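Long-range contact in Non-catalytic protein 1 (Piromyces equi, PDB 1WCU), which binds carbohydrate as a family 29 carbohydrate-binding module, probably recognising plant cell-wall polysaccharides: residues A[2-7]-A[136-141]. Sequence-based numbering, arbitrary orientation.
Sequences VSATYS and YSTGSC
Thr5 and Thr138 meet just beyond the strand pairing, where Thr138 OG1, rather than its backbone O, accepts from Thr5 N. With OG1 set between its own backbone N and carbonyl carbon (chi1 57°), that bond is 2.8 Å long and nearly straight at 166°, while Thr138 N returns a bond to Thr5 O at 3.0 Å. A water donates to Ser3 O and also hydrogen-bonds Thr5 OG1 and Thr138 OG1, tying the two threonine hydroxyls together; the threonine side chains themselves cross obliquely.

One residue further in, Tyr6 and Ser137 form a non-hydrogen-bonded antiparallel pair, their side chains on the same face. The Tyr6 ring reaches Ser137 with the CD1-CE1 side, CE1 lying 3.5 Å from OG at an oblique approach. Ser137 OG, anti to its backbone N (chi1 175°), also touches Ala4 CB at 3.6 Å and accepts from Gly139 N at 3.0 Å, an ST turn where the chain leaves the strand. An alanine here, lacking OG, would probably leave Gly139 N without its mate and open a gap beside Tyr6 CE1 and Ala4 CB. A CB on Gly139 would probably come too close to Ala4 CB.

Ser7 and Tyr136 make a doubly hydrogen-bonded pair whose side chains lie on the opposite face; Ser7 OG sits at the Tyr136 ring edge, 4.2 Å from CD2, without bonding. Tyr136 OH bonds Gly61 O and its ring meets Phe114. In this two-sheet beta-sandwich, strand 129-137 here lies between strands 6-10 and 62-70, close to the Cys63-Cys141 disulfide.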
# COMPACT_ATOMS: atom_id res chain seq x y z
N VAL A 2 9.96 7.85 -20.69
CA VAL A 2 9.70 8.80 -19.58
C VAL A 2 10.47 8.34 -18.35
O VAL A 2 10.53 7.13 -18.06
CB VAL A 2 8.19 8.88 -19.21
CG1 VAL A 2 7.93 10.12 -18.36
CG2 VAL A 2 7.32 8.91 -20.47
N SER A 3 11.06 9.29 -17.63
CA SER A 3 11.69 9.01 -16.33
C SER A 3 10.62 8.66 -15.28
O SER A 3 9.42 8.78 -15.53
CB SER A 3 12.53 10.21 -15.87
OG SER A 3 13.66 10.37 -16.72
N ALA A 4 11.07 8.23 -14.11
CA ALA A 4 10.16 7.75 -13.07
C ALA A 4 9.22 8.87 -12.63
O ALA A 4 9.63 10.01 -12.44
CB ALA A 4 10.92 7.19 -11.87
N THR A 5 7.95 8.53 -12.51
CA THR A 5 6.93 9.44 -12.03
C THR A 5 6.44 8.86 -10.71
O THR A 5 6.24 7.65 -10.63
CB THR A 5 5.76 9.46 -13.02
OG1 THR A 5 6.25 9.83 -14.32
CG2 THR A 5 4.71 10.43 -12.57
N TYR A 6 6.23 9.72 -9.70
CA TYR A 6 5.80 9.28 -8.37
C TYR A 6 4.39 9.73 -8.05
O TYR A 6 4.00 10.87 -8.34
CB TYR A 6 6.72 9.82 -7.28
CG TYR A 6 8.15 9.48 -7.50
CD1 TYR A 6 8.67 8.27 -7.08
CD2 TYR A 6 9.00 10.36 -8.17
CE1 TYR A 6 9.99 7.94 -7.30
CE2 TYR A 6 10.32 10.05 -8.38
CZ TYR A 6 10.80 8.83 -7.95
OH TYR A 6 12.12 8.49 -8.14
N SER A 7 3.63 8.82 -7.43
CA SER A 7 2.33 9.13 -6.83
C SER A 7 2.52 9.00 -5.32
O SER A 7 2.70 7.89 -4.82
CB SER A 7 1.25 8.12 -7.24
OG SER A 7 0.96 8.15 -8.64
N TYR A 136 4.09 5.29 -4.80
CA TYR A 136 4.25 4.48 -6.01
C TYR A 136 5.16 5.19 -7.02
O TYR A 136 5.03 6.39 -7.23
CB TYR A 136 2.88 4.25 -6.67
CG TYR A 136 3.02 3.66 -8.07
CD1 TYR A 136 3.32 2.31 -8.24
CD2 TYR A 136 2.92 4.46 -9.20
CE1 TYR A 136 3.51 1.77 -9.50
CE2 TYR A 136 3.09 3.91 -10.48
CZ TYR A 136 3.39 2.58 -10.62
OH TYR A 136 3.58 2.04 -11.88
N SER A 137 6.05 4.44 -7.64
CA SER A 137 6.91 4.93 -8.71
C SER A 137 6.69 4.10 -9.96
O SER A 137 6.60 2.87 -9.89
CB SER A 137 8.37 4.80 -8.28
OG SER A 137 9.23 5.17 -9.35
N THR A 138 6.65 4.76 -11.12
CA THR A 138 6.62 4.03 -12.38
C THR A 138 7.96 3.36 -12.68
O THR A 138 8.03 2.47 -13.53
CB THR A 138 6.29 4.95 -13.57
OG1 THR A 138 7.24 6.01 -13.63
CG2 THR A 138 4.88 5.52 -13.43
N GLY A 139 9.00 3.78 -11.97
CA GLY A 139 10.36 3.26 -12.19
C GLY A 139 10.61 1.96 -11.42
O GLY A 139 9.75 1.47 -10.70
N SER A 140 11.80 1.41 -11.57
CA SER A 140 12.13 0.17 -10.89
C SER A 140 12.44 0.45 -9.42
O SER A 140 12.82 1.54 -9.03
CB SER A 140 13.32 -0.47 -11.56
OG SER A 140 14.46 0.28 -11.30
N CYS A 141 12.28 -0.57 -8.59
CA CYS A 141 12.65 -0.41 -7.20
C CYS A 141 14.14 -0.14 -7.02
O CYS A 141 14.50 0.58 -6.12
CB CYS A 141 12.25 -1.63 -6.37
SG CYS A 141 10.47 -1.90 -6.18
O HOH W 1 7.11 7.46 -15.88